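Long-range contacts in protein kinase A regulatory subunit, putative (Trypanosoma cruzi, PDB 6FTF), which probably restrains the catalytic subunit of a cAMP-independent protein kinase A and binds the nucleoside analogue 7-cyano-7-deazainosine in two cyclic nucleotide-binding domains: residues 187-192 and 249-254; 197-201 and 258-262. All coordinates share one frame; numbering follows the deposited sequence. Where two conformers were deposited one is given.

Contact 1: residues 187-192 and 249-254; sequences SPGEYI and VATTHV
Two backbone hydrogen bonds tie A250 to the successive residues G189 and E190. The amide N of G189 reaches A250 O at 2.8 Å with an N-H...O angle of 171°, and A250 N in turn donates to E190 O at 2.9 Å. Both polar backbone groups of A250 are thus answered by the 187-190 corner. That corner is a type II turn closed by E190 N on S187 O; G189, the third residue of the turn, has the positive phi usual at that position. The E190 carboxylate folds back over the turn, and S187 N meets its OE1 from above the carboxylate plane at 2.9 Å. On the other segment T252 OG1 binds H253 O and also T209 N, while H253 NE2 is taken by E185. The P188 ring lies on the backbone of T252 and H253, with CG 3.6 Å from T252 C. The apolar contact is that of V249 CG2, which stands over the centre of the Y191 ring, 3.5 Å from its centroid and 7° off the normal. With CG1 of V249 anti to its backbone N (chi1 -177°), the CG2 branch is the one directed at that ring. Y191 and V249 form an antiparallel non-hydrogen-bonded pair, joining edge strand 191-193 to strand 247-250 in the antiparallel jelly-roll beta-barrel of the cyclic nucleotide-binding domain.

Contact 2: residues 197-201 and 258-262; sequences EEGEW and KLNRR
The W201 indole is held between K258 on one face and N260 on the other. K258 is fully extended, all four torsions close to trans, and this straight chain carries CE over the ring centre, 3.4 Å from the centroid of the six-membered ring. Its NZ follows at 4.3 Å from the same centroid, still over the face, a cation-pi contact; the ammonium also forms a salt bridge with E184. On the opposite face N260 ND2 and E200 CG both sit toward the rim, with ND2 3.3 Å from W201 CH2. The amide of N260 stands almost upright on the indole, their planes 83° apart. N260 CG lies anti to the backbone N (chi1 -167°), placing the amide where it can meet the E200 carboxylate: ND2 donates to the anti lone pair of E200 OE2 at 2.9 Å, with the acceptor in the amide plane. A water donates to both E200 OE2 and N260 OD1, and OD1 also accepts from R262 N, forming an Asx turn. E200 takes side-chain torsions away from the staggered positions (chi1 148°), which bring CG over the indole and OE2 to N260 ND2. The extended R261 chain runs past G199 O toward S299, while its backbone N bonds E200 O at 2.9 Å. Both ends of the N260 amide are therefore engaged, which fixes its flip, and the indole is gripped by a cation and aliphatic carbons on one face and by N260 ND2 and E200 CG on the other, probably restricting its rotation.

How the contacts relate
Contacts 1 and 2 have centres 18 Å apart and lie in the same cyclic nucleotide-binding domain, on one side of the chain's centre. In sheets of strand order 1-4-2-3, contact 1 joins the first strand to the fourth (191-193 with 247-250), and contact 2 joins the second to the fourth of a different sheet (the start of 201-205 with the end of 254-260). The chain runs from 187-192 into 197-201, and from 249-254 into 258-262, so the two contacts alternate in sequence. The bound 7-cyano-7-deazainosine is about 9 Å from the side chain of I192 in contact 1 and about 7 Å from G199 in contact 2, so neither of these two residues touches it.

Contact 1: residues 187-192 and 249-254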
loop_
_atom_site.group_PDB
_atom_site.type_symbol
_atom_site.label_atom_id
_atom_site.label_comp_id
_atom_site.label_asym_id
_atom_site.label_seq_id
_atom_site.Cartn_x
_atom_site.Cartn_y
_atom_site.Cartn_z
ATOM N N SER A 187 -19.036 -15.925 -0.715
ATOM C CA SER A 187 -19.662 -17.223 -0.883
ATOM C C SER A 187 -19.649 -17.622 -2.354
ATOM O O SER A 187 -19.518 -16.775 -3.241
ATOM C CB SER A 187 -21.094 -17.209 -0.352
ATOM O OG SER A 187 -21.818 -16.098 -0.823
ATOM N N PRO A 188 -19.795 -18.919 -2.644
ATOM C CA PRO A 188 -19.790 -19.351 -4.043
ATOM C C PRO A 188 -20.831 -18.587 -4.841
ATOM O O PRO A 188 -21.976 -18.431 -4.411
ATOM C CB PRO A 188 -20.147 -20.841 -3.959
ATOM C CG PRO A 188 -19.818 -21.251 -2.597
ATOM C CD PRO A 188 -19.970 -20.050 -1.717
ATOM N N GLY A 189 -20.450 -18.129 -6.020
ATOM C CA GLY A 189 -21.341 -17.388 -6.886
ATOM C C GLY A 189 -21.357 -15.894 -6.667
ATOM O O GLY A 189 -21.930 -15.171 -7.486
ATOM N N GLU A 190 -20.742 -15.400 -5.598
ATOM C CA GLU A 190 -20.601 -13.965 -5.415
ATOM C C GLU A 190 -19.500 -13.421 -6.319
ATOM O O GLU A 190 -18.464 -14.065 -6.554
ATOM C CB GLU A 190 -20.337 -13.609 -3.948
ATOM C CG GLU A 190 -21.569 -13.874 -3.087
ATOM C CD GLU A 190 -21.479 -13.343 -1.683
ATOM O OE1 GLU A 190 -20.395 -13.412 -1.075
ATOM O OE2 GLU A 190 -22.521 -12.877 -1.170
ATOM N N TYR A 191 -19.738 -12.222 -6.839
ATOM C CA TYR A 191 -18.783 -11.543 -7.708
ATOM C C TYR A 191 -17.792 -10.756 -6.851
ATOM O O TYR A 191 -18.178 -9.897 -6.043
ATOM C CB TYR A 191 -19.498 -10.617 -8.693
ATOM C CG TYR A 191 -20.110 -11.317 -9.894
ATOM C CD1 TYR A 191 -20.944 -12.418 -9.747
ATOM C CD2 TYR A 191 -19.836 -10.876 -11.179
ATOM C CE1 TYR A 191 -21.470 -13.059 -10.862
ATOM C CE2 TYR A 191 -20.380 -11.505 -12.286
ATOM C CZ TYR A 191 -21.198 -12.586 -12.118
ATOM O OH TYR A 191 -21.745 -13.262 -13.193
ATOM N N ILE A 192 -16.519 -11.053 -7.039
ATOM C CA ILE A 192 -15.443 -10.298 -6.421
ATOM C C ILE A 192 -15.175 -9.031 -7.213
ATOM O O ILE A 192 -15.006 -7.948 -6.628
ATOM C CB ILE A 192 -14.202 -11.206 -6.333
ATOM C CG1 ILE A 192 -14.532 -12.441 -5.484
ATOM C CG2 ILE A 192 -13.007 -10.442 -5.781
ATOM C CD1 ILE A 192 -13.500 -13.536 -5.494
ATOM N N VAL A 249 -15.492 -14.326 -10.258
ATOM C CA VAL A 249 -16.590 -14.899 -9.485
ATOM C C VAL A 249 -16.046 -16.017 -8.607
ATOM O O VAL A 249 -15.309 -16.880 -9.087
ATOM C CB VAL A 249 -17.690 -15.443 -10.419
ATOM C CG1 VAL A 249 -18.874 -15.966 -9.613
ATOM C CG2 VAL A 249 -18.119 -14.367 -11.408
ATOM N N ALA A 250 -16.448 -16.053 -7.338
ATOM C CA ALA A 250 -16.044 -17.152 -6.461
ATOM C C ALA A 250 -16.703 -18.452 -6.915
ATOM O O ALA A 250 -17.916 -18.503 -7.128
ATOM C CB ALA A 250 -16.457 -16.857 -5.026
ATOM N N THR A 251 -15.915 -19.509 -7.094
ATOM C CA THR A 251 -16.486 -20.823 -7.397
ATOM C C THR A 251 -16.575 -21.730 -6.174
ATOM O O THR A 251 -17.243 -22.775 -6.247
ATOM C CB THR A 251 -15.702 -21.551 -8.496
ATOM O OG1 THR A 251 -14.385 -21.863 -8.034
ATOM C CG2 THR A 251 -15.638 -20.739 -9.772
ATOM N N THR A 252 -15.896 -21.400 -5.094
ATOM C CA THR A 252 -16.026 -22.016 -3.790
ATOM C C THR A 252 -16.202 -20.865 -2.824
ATOM O O THR A 252 -16.218 -19.698 -3.230
ATOM C CB THR A 252 -14.733 -22.757 -3.418
ATOM O OG1 THR A 252 -13.642 -21.824 -3.321
ATOM C CG2 THR A 252 -14.379 -23.794 -4.466
ATOM N N HIS A 253 -16.326 -21.157 -1.538
ATOM C CA HIS A 253 -16.095 -20.091 -0.583
ATOM C C HIS A 253 -14.677 -19.579 -0.796
ATOM O O HIS A 253 -13.756 -20.361 -1.047
ATOM C CB HIS A 253 -16.263 -20.579 0.853
ATOM C CG HIS A 253 -16.240 -19.464 1.849
ATOM N ND1 HIS A 253 -17.322 -18.634 2.064
ATOM C CD2 HIS A 253 -15.249 -19.002 2.645
ATOM C CE1 HIS A 253 -17.003 -17.725 2.967
ATOM N NE2 HIS A 253 -15.752 -17.930 3.341
ATOM N N VAL A 254 -14.517 -18.261 -0.749
ATOM C CA VAL A 254 -13.234 -17.623 -1.007
ATOM C C VAL A 254 -12.922 -16.645 0.112
ATOM O O VAL A 254 -13.794 -15.900 0.570
ATOM C CB VAL A 254 -13.233 -16.899 -2.365
ATOM C CG1 VAL A 254 -12.018 -15.972 -2.514
ATOM C CG2 VAL A 254 -13.290 -17.895 -3.498
#

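Contact 2: residues 197-201 and 258-262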
loop_
_atom_site.group_PDB
_atom_site.type_symbol
_atom_site.label_atom_id
_atom_site.label_comp_id
_atom_site.label_asym_id
_atom_site.label_seq_id
_atom_site.Cartn_x
_atom_site.Cartn_y
_atom_site.Cartn_z
ATOM N N GLU A 197 -16.129 -1.831 -14.364
ATOM C CA GLU A 197 -16.039 -0.932 -13.222
ATOM C C GLU A 197 -14.653 -0.310 -13.127
ATOM O O GLU A 197 -13.721 -0.692 -13.807
ATOM C CB GLU A 197 -16.462 -1.600 -11.904
ATOM C CG GLU A 197 -15.755 -2.877 -11.486
ATOM C CD GLU A 197 -16.447 -3.569 -10.264
ATOM O OE1 GLU A 197 -17.573 -3.143 -9.933
ATOM O OE2 GLU A 197 -15.903 -4.525 -9.632
ATOM N N GLU A 198 -14.546 0.691 -12.253
ATOM C CA GLU A 198 -13.322 1.470 -12.122
ATOM C C GLU A 198 -12.114 0.598 -11.865
ATOM O O GLU A 198 -11.022 0.862 -12.386
ATOM C CB GLU A 198 -13.496 2.460 -10.971
ATOM C CG GLU A 198 -12.524 3.614 -10.946
ATOM C CD GLU A 198 -12.903 4.710 -11.916
ATOM O OE1 GLU A 198 -12.077 5.028 -12.798
ATOM O OE2 GLU A 198 -14.027 5.242 -11.801
ATOM N N GLY A 199 -12.265 -0.418 -11.052
ATOM C CA GLY A 199 -11.141 -1.290 -10.823
ATOM C C GLY A 199 -10.192 -0.666 -9.823
ATOM O O GLY A 199 -9.144 -0.112 -10.164
ATOM N N GLU A 200 -10.591 -0.771 -8.569
ATOM C CA GLU A 200 -10.004 -0.071 -7.444
ATOM C C GLU A 200 -9.298 -1.024 -6.492
ATOM O O GLU A 200 -8.604 -0.566 -5.568
ATOM C CB GLU A 200 -11.160 0.692 -6.753
ATOM C CG GLU A 200 -11.148 0.916 -5.256
ATOM C CD GLU A 200 -11.695 2.276 -4.894
ATOM O OE1 GLU A 200 -12.678 2.690 -5.543
ATOM O OE2 GLU A 200 -11.162 2.925 -3.971
ATOM N N TRP A 201 -9.421 -2.331 -6.713
ATOM C CA TRP A 201 -9.068 -3.312 -5.701
ATOM C C TRP A 201 -8.292 -4.480 -6.285
ATOM O O TRP A 201 -8.683 -5.057 -7.304
ATOM C CB TRP A 201 -10.338 -3.865 -5.069
ATOM C CG TRP A 201 -11.147 -2.843 -4.337
ATOM C CD1 TRP A 201 -12.344 -2.302 -4.720
ATOM C CD2 TRP A 201 -10.828 -2.264 -3.070
ATOM N NE1 TRP A 201 -12.792 -1.421 -3.754
ATOM C CE2 TRP A 201 -11.879 -1.382 -2.733
ATOM C CE3 TRP A 201 -9.765 -2.417 -2.177
ATOM C CZ2 TRP A 201 -11.878 -0.639 -1.550
ATOM C CZ3 TRP A 201 -9.769 -1.675 -1.000
ATOM C CH2 TRP A 201 -10.825 -0.813 -0.694
ATOM N N LYS A 258 -7.157 -7.915 0.531
ATOM C CA LYS A 258 -7.610 -6.871 -0.380
ATOM C C LYS A 258 -6.720 -5.641 -0.219
ATOM O O LYS A 258 -6.489 -5.183 0.910
ATOM C CB LYS A 258 -9.062 -6.561 0.053
ATOM C CG LYS A 258 -9.859 -5.527 -0.691
ATOM C CD LYS A 258 -11.275 -5.500 -0.132
ATOM C CE LYS A 258 -12.168 -4.540 -0.911
ATOM N NZ LYS A 258 -13.548 -4.526 -0.385
ATOM N N LEU A 259 -6.250 -5.095 -1.341
ATOM C CA LEU A 259 -5.387 -3.924 -1.395
ATOM C C LEU A 259 -6.020 -2.852 -2.278
ATOM O O LEU A 259 -6.422 -3.134 -3.410
ATOM C CB LEU A 259 -4.073 -4.354 -2.028
ATOM C CG LEU A 259 -3.045 -3.262 -2.229
ATOM C CD1 LEU A 259 -2.472 -2.776 -0.906
ATOM C CD2 LEU A 259 -1.922 -3.737 -3.135
ATOM N N ASN A 260 -6.090 -1.626 -1.785
ATOM C CA ASN A 260 -6.599 -0.536 -2.603
ATOM C C ASN A 260 -5.553 -0.018 -3.584
ATOM O O ASN A 260 -4.362 0.047 -3.288
ATOM C CB ASN A 260 -7.098 0.604 -1.716
ATOM C CG ASN A 260 -7.912 1.621 -2.494
ATOM O OD1 ASN A 260 -7.392 2.623 -2.984
ATOM N ND2 ASN A 260 -9.181 1.331 -2.674
ATOM N N ARG A 261 -6.043 0.426 -4.742
ATOM C CA ARG A 261 -5.187 0.957 -5.792
ATOM C C ARG A 261 -4.292 2.085 -5.302
ATOM O O ARG A 261 -3.179 2.225 -5.793
ATOM C CB ARG A 261 -6.055 1.419 -6.963
ATOM C CG ARG A 261 -5.310 1.726 -8.220
ATOM C CD ARG A 261 -6.294 2.014 -9.326
ATOM N NE ARG A 261 -5.627 2.292 -10.580
ATOM C CZ ARG A 261 -6.276 2.590 -11.708
ATOM N NH1 ARG A 261 -7.602 2.639 -11.729
ATOM N NH2 ARG A 261 -5.593 2.854 -12.809
ATOM N N ARG A 262 -4.755 2.891 -4.347
ATOM C CA ARG A 262 -3.932 4.011 -3.891
ATOM C C ARG A 262 -2.646 3.559 -3.214
ATOM O O ARG A 262 -1.707 4.356 -3.117
ATOM C CB ARG A 262 -4.723 4.942 -2.970
ATOM C CG ARG A 262 -5.170 4.340 -1.661
ATOM C CD ARG A 262 -6.345 5.124 -1.035
ATOM N NE ARG A 262 -6.989 4.463 0.117
ATOM C CZ ARG A 262 -6.786 4.779 1.397
ATOM N NH1 ARG A 262 -5.932 5.737 1.739
ATOM N NH2 ARG A 262 -7.433 4.132 2.351
HETATM O O HOH W 1 -8.499 4.483 -4.573
#